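Local coordinates for protein N-acyl-D-glutamate deacylase (PDB 3GIP) that removes the acyl group from N-acyl-D-glutamate by hydrolysing its amide bond, as a zinc-containing member of the amidohydrolase superfamily, at residues 372-383 / 438-449. Sequence-based numbering, arbitrary orientation.
With FMT (formic acid), chain D.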
loop_
_atom_site.group_PDB
_atom_site.type_symbol
_atom_site.label_atom_id
_atom_site.label_comp_id
_atom_site.label_asym_id
_atom_site.label_seq_id
_atom_site.Cartn_x
_atom_site.Cartn_y
_atom_site.Cartn_z
ATOM N N ARG A 372 -7.928 -9.754 -14.126
ATOM C CA ARG A 372 -9.174 -9.619 -13.373
ATOM C C ARG A 372 -8.743 -9.428 -11.924
ATOM O O ARG A 372 -8.819 -10.345 -11.107
ATOM C CB ARG A 372 -10.024 -10.883 -13.505
ATOM C CG ARG A 372 -11.368 -10.791 -12.797
ATOM C CD ARG A 372 -12.256 -9.737 -13.434
ATOM N NE ARG A 372 -12.669 -10.124 -14.779
ATOM C CZ ARG A 372 -13.463 -11.157 -15.043
ATOM N NH1 ARG A 372 -13.932 -11.906 -14.054
ATOM N NH2 ARG A 372 -13.787 -11.443 -16.296
ATOM N N PRO A 373 -8.292 -8.217 -11.588
ATOM C CA PRO A 373 -7.830 -7.897 -10.239
ATOM C C PRO A 373 -8.873 -7.888 -9.134
ATOM O O PRO A 373 -10.076 -7.804 -9.378
ATOM C CB PRO A 373 -7.219 -6.516 -10.417
ATOM C CG PRO A 373 -8.166 -5.894 -11.400
ATOM C CD PRO A 373 -8.341 -7.003 -12.425
ATOM N N HIS A 374 -8.366 -7.973 -7.912
ATOM C CA HIS A 374 -9.183 -7.896 -6.715
ATOM C C HIS A 374 -9.602 -6.419 -6.735
ATOM O O HIS A 374 -8.776 -5.537 -6.993
ATOM C CB HIS A 374 -8.303 -8.232 -5.507
ATOM C CG HIS A 374 -8.986 -8.076 -4.185
ATOM N ND1 HIS A 374 -8.858 -9.000 -3.171
ATOM C CD2 HIS A 374 -9.758 -7.080 -3.694
ATOM C CE1 HIS A 374 -9.524 -8.577 -2.110
ATOM N NE2 HIS A 374 -10.077 -7.415 -2.402
ATOM N N PRO A 375 -10.889 -6.129 -6.480
ATOM C CA PRO A 375 -11.420 -4.761 -6.481
ATOM C C PRO A 375 -10.743 -3.746 -5.564
ATOM O O PRO A 375 -10.930 -2.541 -5.735
ATOM C CB PRO A 375 -12.900 -4.963 -6.149
ATOM C CG PRO A 375 -12.894 -6.215 -5.329
ATOM C CD PRO A 375 -11.932 -7.091 -6.087
ATOM N N ARG A 376 -9.960 -4.228 -4.605
ATOM C CA ARG A 376 -9.257 -3.338 -3.683
ATOM C C ARG A 376 -8.378 -2.363 -4.469
ATOM O O ARG A 376 -8.044 -1.280 -3.991
ATOM C CB ARG A 376 -8.407 -4.158 -2.710
ATOM C CG ARG A 376 -7.261 -4.901 -3.367
ATOM C CD ARG A 376 -6.696 -5.960 -2.440
ATOM N NE ARG A 376 -5.489 -6.563 -2.996
ATOM C CZ ARG A 376 -4.911 -7.658 -2.517
ATOM N NH1 ARG A 376 -5.430 -8.290 -1.470
ATOM N NH2 ARG A 376 -3.798 -8.115 -3.078
ATOM N N LEU A 377 -8.011 -2.759 -5.681
ATOM C CA LEU A 377 -7.184 -1.932 -6.553
ATOM C C LEU A 377 -7.837 -0.576 -6.813
ATOM O O LEU A 377 -7.162 0.457 -6.836
ATOM C CB LEU A 377 -6.971 -2.654 -7.889
ATOM C CG LEU A 377 -6.244 -1.903 -9.006
ATOM C CD1 LEU A 377 -4.786 -1.685 -8.623
ATOM C CD2 LEU A 377 -6.342 -2.715 -10.296
ATOM N N TRP A 378 -9.155 -0.590 -7.001
ATOM C CA TRP A 378 -9.910 0.625 -7.295
ATOM C C TRP A 378 -10.827 1.150 -6.196
ATOM O O TRP A 378 -11.266 2.295 -6.266
ATOM C CB TRP A 378 -10.777 0.422 -8.542
ATOM C CG TRP A 378 -10.042 0.463 -9.840
ATOM C CD1 TRP A 378 -9.283 -0.528 -10.390
ATOM C CD2 TRP A 378 -10.000 1.560 -10.760
ATOM N NE1 TRP A 378 -8.771 -0.117 -11.599
ATOM C CE2 TRP A 378 -9.196 1.162 -11.848
ATOM C CE3 TRP A 378 -10.565 2.844 -10.768
ATOM C CZ2 TRP A 378 -8.939 2.002 -12.938
ATOM C CZ3 TRP A 378 -10.312 3.679 -11.852
ATOM C CH2 TRP A 378 -9.504 3.251 -12.923
ATOM N N GLY A 379 -11.123 0.345 -5.183
ATOM C CA GLY A 379 -12.055 0.839 -4.182
ATOM C C GLY A 379 -11.721 0.808 -2.709
ATOM O O GLY A 379 -12.597 1.078 -1.891
ATOM N N SER A 380 -10.476 0.520 -2.353
ATOM C CA SER A 380 -10.102 0.447 -0.945
ATOM C C SER A 380 -10.429 1.659 -0.074
ATOM O O SER A 380 -11.140 1.537 0.927
ATOM C CB SER A 380 -8.606 0.137 -0.811
ATOM O OG SER A 380 -8.317 -1.180 -1.249
ATOM N N PHE A 381 -9.922 2.833 -0.438
ATOM C CA PHE A 381 -10.157 4.010 0.393
ATOM C C PHE A 381 -11.603 4.476 0.473
ATOM O O PHE A 381 -12.086 4.846 1.546
ATOM C CB PHE A 381 -9.224 5.143 -0.050
ATOM C CG PHE A 381 -7.808 4.951 0.411
ATOM C CD1 PHE A 381 -7.330 5.621 1.531
ATOM C CD2 PHE A 381 -6.978 4.030 -0.224
ATOM C CE1 PHE A 381 -6.046 5.375 2.018
ATOM C CE2 PHE A 381 -5.696 3.773 0.251
ATOM C CZ PHE A 381 -5.228 4.448 1.376
ATOM N N THR A 382 -12.304 4.434 -0.648
ATOM C CA THR A 382 -13.694 4.854 -0.660
ATOM C C THR A 382 -14.591 3.799 -0.006
ATOM O O THR A 382 -15.673 4.120 0.489
ATOM C CB THR A 382 -14.136 5.144 -2.094
ATOM O OG1 THR A 382 -13.713 4.069 -2.940
ATOM C CG2 THR A 382 -13.501 6.448 -2.583
ATOM N N ARG A 383 -14.146 2.545 0.010
ATOM C CA ARG A 383 -14.932 1.500 0.659
ATOM C C ARG A 383 -14.820 1.722 2.167
ATOM O O ARG A 383 -15.769 1.479 2.912
ATOM C CB ARG A 383 -14.417 0.107 0.284
ATOM C CG ARG A 383 -15.303 -1.041 0.774
ATOM C CD ARG A 383 -14.816 -2.372 0.214
ATOM N NE ARG A 383 -15.615 -3.526 0.629
ATOM C CZ ARG A 383 -16.817 -3.832 0.148
ATOM N NH1 ARG A 383 -17.390 -3.070 -0.774
ATOM N NH2 ARG A 383 -17.444 -4.922 0.578
ATOM N N ASP A 438 -17.030 3.027 -2.869
ATOM C CA ASP A 438 -16.397 2.232 -3.905
ATOM C C ASP A 438 -17.493 1.674 -4.803
ATOM O O ASP A 438 -18.644 1.540 -4.380
ATOM C CB ASP A 438 -15.631 1.074 -3.269
ATOM C CG ASP A 438 -16.510 0.221 -2.354
ATOM O OD1 ASP A 438 -17.185 0.787 -1.471
ATOM O OD2 ASP A 438 -16.519 -1.016 -2.516
ATOM N N ARG A 439 -17.136 1.366 -6.045
ATOM C CA ARG A 439 -18.083 0.784 -6.989
ATOM C C ARG A 439 -17.479 -0.482 -7.579
ATOM O O ARG A 439 -18.180 -1.285 -8.195
ATOM C CB ARG A 439 -18.430 1.781 -8.099
ATOM C CG ARG A 439 -19.428 2.850 -7.663
ATOM C CD ARG A 439 -20.806 2.241 -7.420
ATOM N NE ARG A 439 -21.777 3.197 -6.889
ATOM C CZ ARG A 439 -21.940 3.470 -5.597
ATOM N NH1 ARG A 439 -21.192 2.864 -4.681
ATOM N NH2 ARG A 439 -22.865 4.343 -5.218
ATOM N N ALA A 440 -16.177 -0.663 -7.373
ATOM C CA ALA A 440 -15.483 -1.838 -7.882
ATOM C C ALA A 440 -16.004 -3.082 -7.177
ATOM O O ALA A 440 -16.060 -3.137 -5.948
ATOM C CB ALA A 440 -13.981 -1.700 -7.660
ATOM N N THR A 441 -16.386 -4.080 -7.964
ATOM C CA THR A 441 -16.904 -5.325 -7.417
ATOM C C THR A 441 -16.027 -6.489 -7.856
ATOM O O THR A 441 -15.114 -6.322 -8.666
ATOM C CB THR A 441 -18.335 -5.581 -7.906
ATOM O OG1 THR A 441 -18.335 -5.656 -9.337
ATOM C CG2 THR A 441 -19.263 -4.459 -7.457
ATOM N N TRP A 442 -16.300 -7.672 -7.320
ATOM C CA TRP A 442 -15.516 -8.838 -7.688
ATOM C C TRP A 442 -15.630 -9.087 -9.195
ATOM O O TRP A 442 -14.639 -9.402 -9.848
ATOM C CB TRP A 442 -15.987 -10.070 -6.905
ATOM C CG TRP A 442 -15.989 -9.860 -5.413
ATOM C CD1 TRP A 442 -17.081 -9.665 -4.614
ATOM C CD2 TRP A 442 -14.844 -9.784 -4.553
ATOM N NE1 TRP A 442 -16.687 -9.472 -3.311
ATOM C CE2 TRP A 442 -15.319 -9.539 -3.244
ATOM C CE3 TRP A 442 -13.461 -9.898 -4.759
ATOM C CZ2 TRP A 442 -14.463 -9.405 -2.146
ATOM C CZ3 TRP A 442 -12.607 -9.763 -3.665
ATOM C CH2 TRP A 442 -13.113 -9.519 -2.376
ATOM N N ASP A 443 -16.833 -8.936 -9.748
ATOM C CA ASP A 443 -17.034 -9.158 -11.181
ATOM C C ASP A 443 -16.544 -8.004 -12.049
ATOM O O ASP A 443 -16.107 -8.217 -13.180
ATOM C CB ASP A 443 -18.509 -9.409 -11.500
ATOM C CG ASP A 443 -19.035 -10.679 -10.873
ATOM O OD1 ASP A 443 -18.228 -11.587 -10.581
ATOM O OD2 ASP A 443 -20.266 -10.771 -10.691
ATOM N N GLU A 444 -16.648 -6.785 -11.526
ATOM C CA GLU A 444 -16.210 -5.591 -12.246
ATOM C C GLU A 444 -15.293 -4.813 -11.312
ATOM O O GLU A 444 -15.656 -3.755 -10.795
ATOM C CB GLU A 444 -17.417 -4.738 -12.640
ATOM C CG GLU A 444 -18.311 -5.396 -13.681
ATOM C CD GLU A 444 -19.517 -4.550 -14.031
ATOM O OE1 GLU A 444 -20.486 -4.535 -13.244
ATOM O OE2 GLU A 444 -19.491 -3.884 -15.087
ATOM N N PRO A 445 -14.073 -5.326 -11.109
ATOM C CA PRO A 445 -13.065 -4.726 -10.232
ATOM C C PRO A 445 -12.437 -3.397 -10.630
ATOM O O PRO A 445 -11.657 -2.839 -9.858
ATOM C CB PRO A 445 -12.030 -5.835 -10.111
ATOM C CG PRO A 445 -12.054 -6.437 -11.476
ATOM C CD PRO A 445 -13.538 -6.536 -11.762
ATOM N N THR A 446 -12.763 -2.874 -11.808
ATOM C CA THR A 446 -12.163 -1.608 -12.210
ATOM C C THR A 446 -13.127 -0.430 -12.228
ATOM O O THR A 446 -12.777 0.655 -12.697
ATOM C CB THR A 446 -11.489 -1.710 -13.598
ATOM O OG1 THR A 446 -12.485 -1.914 -14.606
ATOM C CG2 THR A 446 -10.487 -2.850 -13.618
ATOM N N LEU A 447 -14.338 -0.627 -11.715
ATOM C CA LEU A 447 -15.308 0.464 -11.681
ATOM C C LEU A 447 -14.803 1.552 -10.736
ATOM O O LEU A 447 -14.346 1.260 -9.632
ATOM C CB LEU A 447 -16.673 -0.044 -11.213
ATOM C CG LEU A 447 -17.369 -1.039 -12.147
ATOM C CD1 LEU A 447 -18.705 -1.469 -11.546
ATOM C CD2 LEU A 447 -17.577 -0.393 -13.515
ATOM N N ALA A 448 -14.890 2.803 -11.178
ATOM C CA ALA A 448 -14.420 3.930 -10.379
ATOM C C ALA A 448 -15.366 4.317 -9.250
ATOM O O ALA A 448 -16.583 4.150 -9.347
ATOM C CB ALA A 448 -14.172 5.135 -11.280
ATOM N N SER A 449 -14.788 4.849 -8.179
ATOM C CA SER A 449 -15.558 5.275 -7.020
ATOM C C SER A 449 -16.462 6.444 -7.363
ATOM O O SER A 449 -16.306 7.092 -8.400
ATOM C CB SER A 449 -14.621 5.722 -5.892
ATOM O OG SER A 449 -13.664 4.734 -5.577
HETATM C C FMT D . -2.779 -10.180 0.394
HETATM O O1 FMT D . -3.432 -10.049 -0.612
HETATM O O2 FMT D . -3.258 -9.735 1.559
HETATM O O HOH W 1 -12.236 -9.413 -8.640
HETATM O O HOH W 2 -14.355 1.778 -6.958
HETATM O O HOH W 3 -11.915 4.509 -7.686
#
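W378 lays one face of its indole over the backbone of T446, in the type I beta turn E444-L447: T446 CA sits 3.7 Å from the centroid of the five-membered ring, a CH-pi contact, while T446 O lies above the same face. The turn belongs to the irregular loop 438-449 between strands 428-431 and 452-457, which packs on the first turns of helix 376-391 and the chain leading into it in this TIM-barrel amidohydrolase. P375 is wedged against the loop, its CB 3.8 Å from A440 CB and its CG over the six-membered ring of W442. With CG anti to its carbonyl carbon (chi1 -54°), W442 brings that ring back to H374 in an edge-to-face pair, planes at 63°; the other face of H374 is covered by CD of R376, whose guanidinium binds a formate. At this end water 1 donates to both P373 O and W442 O. Polar links close the far end, where T382 OG1 and S449 OG share a hydrogen bond of 2.7 Å. Water 3 joins W378 O to S449 N. The extended side chain of R383, whose NE also bonds P283 O, donates from NH1 to the syn lone pair of D438 OD2 at 2.8 Å, its guanidinium turned 85° from the carboxylate plane.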